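Long-range contacts in probable arylamine n-acetyl transferase (Mycobacterium abscessus, PDB 4GUZ), which probably transfers an acetyl group from acetyl-coenzyme A to arylamines: residues A[19-25]-A[36-40]; A[115-119]-A[130-134]. All coordinates share one frame; numbering follows the deposited sequence.

Contact 1: residues A[19-25]-A[36-40]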
ATOM      1  N   LEU A  19       1.995   6.523  16.060  1.00 25.76           N
ATOM      2  CA  LEU A  19       2.114   7.941  15.701  1.00 25.83           C
ATOM      3  C   LEU A  19       3.554   8.439  15.795  1.00 30.19           C
ATOM      4  O   LEU A  19       3.963   9.241  14.960  1.00 29.75           O
ATOM      5  CB  LEU A  19       1.175   8.821  16.536  1.00 26.29           C
ATOM      6  CG  LEU A  19      -0.326   8.520  16.357  1.00 31.10           C
ATOM      7  CD1 LEU A  19      -1.175   9.272  17.399  1.00 30.88           C
ATOM      8  CD2 LEU A  19      -0.807   8.854  14.951  1.00 31.92           C
ATOM      9  N   ALA A  20       4.328   7.945  16.776  1.00 27.87           N
ATOM     10  CA  ALA A  20       5.732   8.318  16.920  1.00 27.67           C
ATOM     11  C   ALA A  20       6.535   7.763  15.732  1.00 30.25           C
ATOM     12  O   ALA A  20       7.372   8.471  15.173  1.00 29.92           O
ATOM     13  CB  ALA A  20       6.288   7.788  18.238  1.00 28.63           C
ATOM     14  N   PHE A  21       6.225   6.514  15.318  1.00 26.52           N
ATOM     15  CA  PHE A  21       6.877   5.829  14.197  1.00 25.71           C
ATOM     16  C   PHE A  21       6.678   6.571  12.871  1.00 28.86           C
ATOM     17  O   PHE A  21       7.615   6.656  12.082  1.00 27.51           O
ATOM     18  CB  PHE A  21       6.349   4.396  14.048  1.00 26.94           C
ATOM     19  CG  PHE A  21       7.185   3.553  13.110  1.00 28.09           C
ATOM     20  CD1 PHE A  21       8.274   2.828  13.584  1.00 30.46           C
ATOM     21  CD2 PHE A  21       6.878   3.478  11.752  1.00 28.41           C
ATOM     22  CE1 PHE A  21       9.045   2.048  12.716  1.00 30.37           C
ATOM     23  CE2 PHE A  21       7.656   2.702  10.885  1.00 30.19           C
ATOM     24  CZ  PHE A  21       8.729   1.988  11.378  1.00 28.46           C
ATOM     25  N   ILE A  22       5.455   7.054  12.617  1.00 25.34           N
ATOM     26  CA  ILE A  22       5.120   7.743  11.367  1.00 24.58           C
ATOM     27  C   ILE A  22       5.436   9.245  11.476  1.00 28.54           C
ATOM     28  O   ILE A  22       5.194   9.999  10.536  1.00 29.40           O
ATOM     29  CB  ILE A  22       3.652   7.465  10.912  1.00 26.95           C
ATOM     30  CG1 ILE A  22       2.590   8.077  11.873  1.00 27.47           C
ATOM     31  CG2 ILE A  22       3.416   5.973  10.669  1.00 25.73           C
ATOM     32  CD1 ILE A  22       1.362   8.699  11.106  1.00 23.74           C
ATOM     33  N   GLY A  23       6.026   9.653  12.596  1.00 26.23           N
ATOM     34  CA  GLY A  23       6.425  11.040  12.831  1.00 26.56           C
ATOM     35  C   GLY A  23       5.260  11.996  12.936  1.00 29.63           C
ATOM     36  O   GLY A  23       5.371  13.159  12.530  1.00 29.76           O
ATOM     37  N   PHE A  24       4.129  11.512  13.459  1.00 26.77           N
ATOM     38  CA  PHE A  24       2.946  12.339  13.655  1.00 26.58           C
ATOM     39  C   PHE A  24       2.992  13.001  15.031  1.00 33.52           C
ATOM     40  O   PHE A  24       3.259  12.334  16.036  1.00 32.22           O
ATOM     41  CB  PHE A  24       1.658  11.506  13.520  1.00 27.62           C
ATOM     42  CG  PHE A  24       0.373  12.289  13.658  1.00 28.22           C
ATOM     43  CD1 PHE A  24      -0.334  12.698  12.535  1.00 30.32           C
ATOM     44  CD2 PHE A  24      -0.147  12.597  14.918  1.00 29.14           C
ATOM     45  CE1 PHE A  24      -1.527  13.416  12.663  1.00 30.05           C
ATOM     46  CE2 PHE A  24      -1.316  13.349  15.043  1.00 31.01           C
ATOM     47  CZ  PHE A  24      -2.011  13.731  13.914  1.00 28.95           C
ATOM     48  N   ASP A  25       2.654  14.292  15.072  1.00 32.18           N
ATOM     49  CA  ASP A  25       2.533  15.066  16.306  1.00 33.41           C
ATOM     50  C   ASP A  25       1.429  16.106  16.120  1.00 37.86           C
ATOM     51  O   ASP A  25       0.997  16.354  14.994  1.00 37.00           O
ATOM     52  CB  ASP A  25       3.875  15.718  16.722  1.00 36.00           C
ATOM     53  CG  ASP A  25       4.575  16.546  15.663  1.00 50.92           C
ATOM     54  OD1 ASP A  25       3.875  17.263  14.904  1.00 52.37           O
ATOM     55  OD2 ASP A  25       5.827  16.519  15.620  1.00 58.80           O
ATOM     56  N   ARG A  36      -4.352  14.211   6.447  1.00 21.33           N
ATOM     57  CA  ARG A  36      -3.234  14.527   5.565  1.00 21.00           C
ATOM     58  C   ARG A  36      -1.917  14.163   6.222  1.00 24.14           C
ATOM     59  O   ARG A  36      -1.073  13.532   5.585  1.00 22.35           O
ATOM     60  CB  ARG A  36      -3.237  16.021   5.146  1.00 20.86           C
ATOM     61  CG  ARG A  36      -4.195  16.282   3.989  1.00 25.57           C
ATOM     62  CD  ARG A  36      -4.397  17.756   3.684  1.00 30.67           C
ATOM     63  NE  ARG A  36      -5.534  17.916   2.774  1.00 40.74           N
ATOM     64  CZ  ARG A  36      -5.638  18.844   1.827  1.00 60.32           C
ATOM     65  NH1 ARG A  36      -4.678  19.752   1.666  1.00 57.20           N
ATOM     66  NH2 ARG A  36      -6.702  18.877   1.037  1.00 35.72           N
ATOM     67  N   ARG A  37      -1.746  14.539   7.494  1.00 21.78           N
ATOM     68  CA  ARG A  37      -0.501  14.245   8.217  1.00 21.34           C
ATOM     69  C   ARG A  37      -0.352  12.743   8.468  1.00 22.12           C
ATOM     70  O   ARG A  37       0.767  12.238   8.409  1.00 21.30           O
ATOM     71  CB  ARG A  37      -0.415  15.029   9.532  1.00 22.35           C
ATOM     72  CG  ARG A  37      -0.312  16.550   9.304  1.00 29.06           C
ATOM     73  CD  ARG A  37       0.283  17.338  10.472  1.00 30.62           C
ATOM     74  NE  ARG A  37      -0.283  17.013  11.789  1.00 31.46           N
ATOM     75  CZ  ARG A  37      -1.496  17.355  12.216  1.00 46.23           C
ATOM     76  NH1 ARG A  37      -2.330  18.014  11.418  1.00 30.31           N
ATOM     77  NH2 ARG A  37      -1.896  17.013  13.434  1.00 39.95           N
ATOM     78  N   LEU A  38      -1.479  12.032   8.694  1.00 19.69           N
ATOM     79  CA  LEU A  38      -1.498  10.578   8.942  1.00 18.65           C
ATOM     80  C   LEU A  38      -1.063   9.821   7.698  1.00 20.75           C
ATOM     81  O   LEU A  38      -0.171   8.986   7.768  1.00 19.15           O
ATOM     82  CB  LEU A  38      -2.885  10.088   9.373  1.00 18.48           C
ATOM     83  CG  LEU A  38      -3.353  10.394  10.791  1.00 23.68           C
ATOM     84  CD1 LEU A  38      -4.783   9.969  10.965  1.00 24.28           C
ATOM     85  CD2 LEU A  38      -2.504   9.676  11.829  1.00 25.55           C
ATOM     86  N   GLN A  39      -1.675  10.134   6.557  1.00 18.10           N
ATOM     87  CA  GLN A  39      -1.327   9.461   5.318  1.00 16.66           C
ATOM     88  C   GLN A  39       0.133   9.749   4.902  1.00 18.71           C
ATOM     89  O   GLN A  39       0.850   8.812   4.563  1.00 16.52           O
ATOM     90  CB  GLN A  39      -2.293   9.843   4.195  1.00 17.48           C
ATOM     91  CG  GLN A  39      -1.938   9.116   2.896  1.00 17.59           C
ATOM     92  CD  GLN A  39      -3.074   8.909   1.934  1.00 21.75           C
ATOM     93  OE1 GLN A  39      -4.250   9.034   2.270  1.00 15.96           O
ATOM     94  NE2 GLN A  39      -2.743   8.376   0.771  1.00 17.43           N
ATOM     95  N   ARG A  40       0.575  11.022   4.927  1.00 17.74           N
ATOM     96  CA  ARG A  40       1.944  11.345   4.532  1.00 17.94           C
ATOM     97  C   ARG A  40       2.964  10.575   5.378  1.00 22.47           C
ATOM     98  O   ARG A  40       3.869   9.966   4.820  1.00 21.79           O
ATOM     99  CB  ARG A  40       2.209  12.863   4.598  1.00 17.48           C
ATOM    100  CG  ARG A  40       3.481  13.261   3.853  1.00 20.86           C
ATOM    101  CD  ARG A  40       3.720  14.753   3.876  1.00 22.15           C
ATOM    102  NE  ARG A  40       5.076  15.117   3.445  1.00 26.46           N
ATOM    103  CZ  ARG A  40       5.385  15.631   2.259  1.00 29.95           C
ATOM    104  NH1 ARG A  40       4.442  15.819   1.342  1.00 21.06           N
ATOM    105  NH2 ARG A  40       6.638  15.969   1.982  1.00 18.00           N
TER
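Arg37 NH2 reaches the backbone carbonyl of Asp25 with a weak hydrogen bond, 3.4 Å from NH2 to O and bent to 145° at the hydrogen. The oxygen lies at the edge of the guanidinium, near its plane, and the same NH2 has a second weak hydrogen bond to the carbonyl of Asp27. Phe24 CE1 lies over one face of the guanidinium, and Phe24 CZ comes to 3.3 Å from Arg37 NH2; the two flat groups are 23° from parallel. A bend at chi3 (-48°) turns the arginine chain back to this ring, while its CB also touches Phe24, 3.7 Å from CE1. Beside the arginine, Leu38 offers CD2 to the same ring in an off-centre CH-pi contact, 4.2 Å from the centroid. That methyl also packs on Leu19, CD2 to CD2 at 3.6 Å, and Ile22 CD1 rests 3.7 Å from Leu38 O. A Schellman motif at Gly23 ends helix 15-21; just after it, Phe24 points toward helix 32-45, CG anti to the backbone N. Leu38 also meets Phe86 and Val89 of helix 79-92. Apolar contacts and the guanidinium laid on Phe24 thus do most of the joining of these N-terminal helices; the arginine's hydrogen bonds are weak.

Contact 2: residues A[115-119]-A[130-134]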
ATOM      1  N   THR A 115      -8.130  -7.037  -5.783  1.00 21.92           N
ATOM      2  CA  THR A 115      -7.242  -7.469  -4.719  1.00 22.43           C
ATOM      3  C   THR A 115      -6.309  -6.349  -4.183  1.00 25.19           C
ATOM      4  O   THR A 115      -5.257  -6.647  -3.613  1.00 26.18           O
ATOM      5  CB  THR A 115      -6.478  -8.736  -5.163  1.00 34.32           C
ATOM      6  OG1 THR A 115      -5.892  -8.547  -6.453  1.00 35.72           O
ATOM      7  CG2 THR A 115      -7.371  -9.977  -5.184  1.00 33.94           C
ATOM      8  N   HIS A 116      -6.743  -5.082  -4.258  1.00 17.02           N
ATOM      9  CA  HIS A 116      -5.990  -3.984  -3.651  1.00 15.37           C
ATOM     10  C   HIS A 116      -6.885  -3.258  -2.674  1.00 19.10           C
ATOM     11  O   HIS A 116      -7.829  -2.609  -3.093  1.00 19.58           O
ATOM     12  CB  HIS A 116      -5.400  -3.014  -4.690  1.00 15.88           C
ATOM     13  CG  HIS A 116      -4.720  -1.834  -4.064  1.00 18.96           C
ATOM     14  ND1 HIS A 116      -3.668  -1.998  -3.176  1.00 20.39           N
ATOM     15  CD2 HIS A 116      -4.993  -0.511  -4.183  1.00 20.44           C
ATOM     16  CE1 HIS A 116      -3.320  -0.774  -2.800  1.00 19.86           C
ATOM     17  NE2 HIS A 116      -4.089   0.152  -3.378  1.00 20.18           N
ATOM     18  N   GLY A 117      -6.613  -3.403  -1.379  1.00 14.55           N
ATOM     19  CA  GLY A 117      -7.443  -2.749  -0.379  1.00 13.87           C
ATOM     20  C   GLY A 117      -7.051  -1.301  -0.189  1.00 16.66           C
ATOM     21  O   GLY A 117      -5.861  -0.971  -0.224  1.00 16.60           O
ATOM     22  N   MET A 118      -8.058  -0.434  -0.007  1.00 13.40           N
ATOM     23  CA  MET A 118      -7.933   1.005   0.242  1.00 12.57           C
ATOM     24  C   MET A 118      -9.006   1.410   1.224  1.00 17.80           C
ATOM     25  O   MET A 118      -9.953   0.642   1.459  1.00 17.47           O
ATOM     26  CB  MET A 118      -8.099   1.806  -1.070  1.00 13.91           C
ATOM     27  CG  MET A 118      -6.991   1.536  -2.079  1.00 15.49           C
ATOM     28  SD  MET A 118      -7.289   2.234  -3.698  1.00 18.02           S
ATOM     29  CE  MET A 118      -8.536   1.118  -4.349  1.00 15.20           C
ATOM     30  N   LEU A 119      -8.891   2.613   1.763  1.00 15.01           N
ATOM     31  CA  LEU A 119      -9.859   3.158   2.700  1.00 15.81           C
ATOM     32  C   LEU A 119     -10.402   4.489   2.199  1.00 20.03           C
ATOM     33  O   LEU A 119      -9.675   5.249   1.541  1.00 19.70           O
ATOM     34  CB  LEU A 119      -9.229   3.315   4.090  1.00 15.93           C
ATOM     35  CG  LEU A 119      -8.742   2.007   4.719  1.00 21.44           C
ATOM     36  CD1 LEU A 119      -7.542   2.235   5.626  1.00 23.46           C
ATOM     37  CD2 LEU A 119      -9.874   1.243   5.416  1.00 20.84           C
ATOM     38  N   CYS A 130      -8.015   7.162   0.631  1.00 14.74           N
ATOM     39  CA  CYS A 130      -6.734   6.984   1.310  1.00 14.58           C
ATOM     40  C   CYS A 130      -6.096   5.692   0.801  1.00 15.92           C
ATOM     41  O   CYS A 130      -6.321   4.601   1.350  1.00 16.51           O
ATOM     42  CB  CYS A 130      -6.893   6.989   2.828  1.00 16.15           C
ATOM     43  SG  CYS A 130      -7.504   8.560   3.499  1.00 19.76           S
ATOM     44  N   ASP A 131      -5.304   5.818  -0.274  1.00 12.44           N
ATOM     45  CA  ASP A 131      -4.597   4.677  -0.886  1.00 11.65           C
ATOM     46  C   ASP A 131      -3.228   4.610  -0.234  1.00 17.62           C
ATOM     47  O   ASP A 131      -2.238   5.119  -0.766  1.00 18.89           O
ATOM     48  CB  ASP A 131      -4.523   4.867  -2.392  1.00 12.54           C
ATOM     49  CG  ASP A 131      -4.067   3.635  -3.157  1.00 17.94           C
ATOM     50  OD1 ASP A 131      -3.812   2.594  -2.511  1.00 20.49           O
ATOM     51  OD2 ASP A 131      -3.964   3.717  -4.391  1.00 18.20           O
ATOM     52  N   VAL A 132      -3.183   4.045   0.966  1.00 14.25           N
ATOM     53  CA  VAL A 132      -1.977   4.074   1.812  1.00 14.64           C
ATOM     54  C   VAL A 132      -1.023   2.877   1.638  1.00 18.70           C
ATOM     55  O   VAL A 132       0.120   2.962   2.091  1.00 17.86           O
ATOM     56  CB  VAL A 132      -2.331   4.234   3.319  1.00 18.24           C
ATOM     57  CG1 VAL A 132      -3.131   5.520   3.577  1.00 17.54           C
ATOM     58  CG2 VAL A 132      -3.052   2.997   3.874  1.00 18.70           C
ATOM     59  N   GLY A 133      -1.499   1.788   1.054  1.00 17.17           N
ATOM     60  CA  GLY A 133      -0.712   0.562   0.947  1.00 16.22           C
ATOM     61  C   GLY A 133      -0.382   0.059  -0.435  1.00 18.53           C
ATOM     62  O   GLY A 133      -0.213  -1.140  -0.602  1.00 17.16           O
ATOM     63  N   PHE A 134      -0.181   0.959  -1.412  1.00 16.25           N
ATOM     64  CA  PHE A 134       0.148   0.554  -2.776  1.00 16.16           C
ATOM     65  C   PHE A 134       1.677   0.412  -2.989  1.00 20.19           C
ATOM     66  O   PHE A 134       2.089  -0.242  -3.942  1.00 22.80           O
ATOM     67  CB  PHE A 134      -0.468   1.552  -3.782  1.00 17.98           C
ATOM     68  CG  PHE A 134      -0.322   1.182  -5.247  1.00 18.27           C
ATOM     69  CD1 PHE A 134      -1.177   0.261  -5.838  1.00 19.00           C
ATOM     70  CD2 PHE A 134       0.671   1.766  -6.034  1.00 18.79           C
ATOM     71  CE1 PHE A 134      -1.039  -0.079  -7.191  1.00 19.23           C
ATOM     72  CE2 PHE A 134       0.812   1.420  -7.386  1.00 20.20           C
ATOM     73  CZ  PHE A 134      -0.043   0.502  -7.954  1.00 18.41           C
TER
HETATM   74  O   HOH W   1      -4.114   1.281  -0.116  1.00 17.70           O
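His116 and Asp131 meet at about a right angle, ring and carboxylate planes 56° apart, with the carboxylate oxygen at the ring's edge. His116 NE2 donates to Asp131 OD1 over 2.6 Å, meeting its syn side somewhat above the carboxylate plane, while OD1 lies close to the imidazole plane. With CG anti to the backbone N (chi1 176°), the histidine swings its ring across to the loop after strand 126-130. There Phe134 turns an edge to one face of the imidazole, a T-shaped pair with planes at 80° and CD1 3.8 Å from His116 NE2. Met118 crosses the aspartate at a slant, its CG 3.4 Å from Asp131 OD1. A water also donates to Asp131 OD1 (2.7 Å from its oxygen) and to Gly117 O, and accepts from Gly133 N, tying strand to loop; Asp131 OD2 is bonded to His189. Further along, Leu119 and Cys130 form an antiparallel hydrogen-bonded pair, Cys130 N to Leu119 O at 2.7 Å. His116 also touches Cys79, which fits the Cys-His-Asp triad of arylamine N-acetyltransferases. The water and His189 position the carboxylate, whose one short bond, with the Phe134 edge, would limit the imidazole's rotation, consistent with a ring held ready to serve that cysteine.

In the fold
The two contacts lie in series along the chain, their centres about 17 Å apart, and helix 32-45 connects them. Contact 1 packs one side of that helix against the end of helix 15-21; from the same helix Gln39 reaches contact 2, its OE1 3.4 Å from Cys130 CA. Helix 79-92 is shared too, since its Phe86 touches side chains of both. Contact 2 sits deep, its centre about 5 Å from that of the chain, where strand 116-123 meets a loop at the probable active site. The centre of contact 1 is about 16 Å from the chain's, its apolar middle buried, its arginine and Asp25 nearer the surface. Accordingly, the deeper contact relies on short, directed hydrogen bonds and a bound water, the outer one on apolar side chains and a guanidinium resting on a ring.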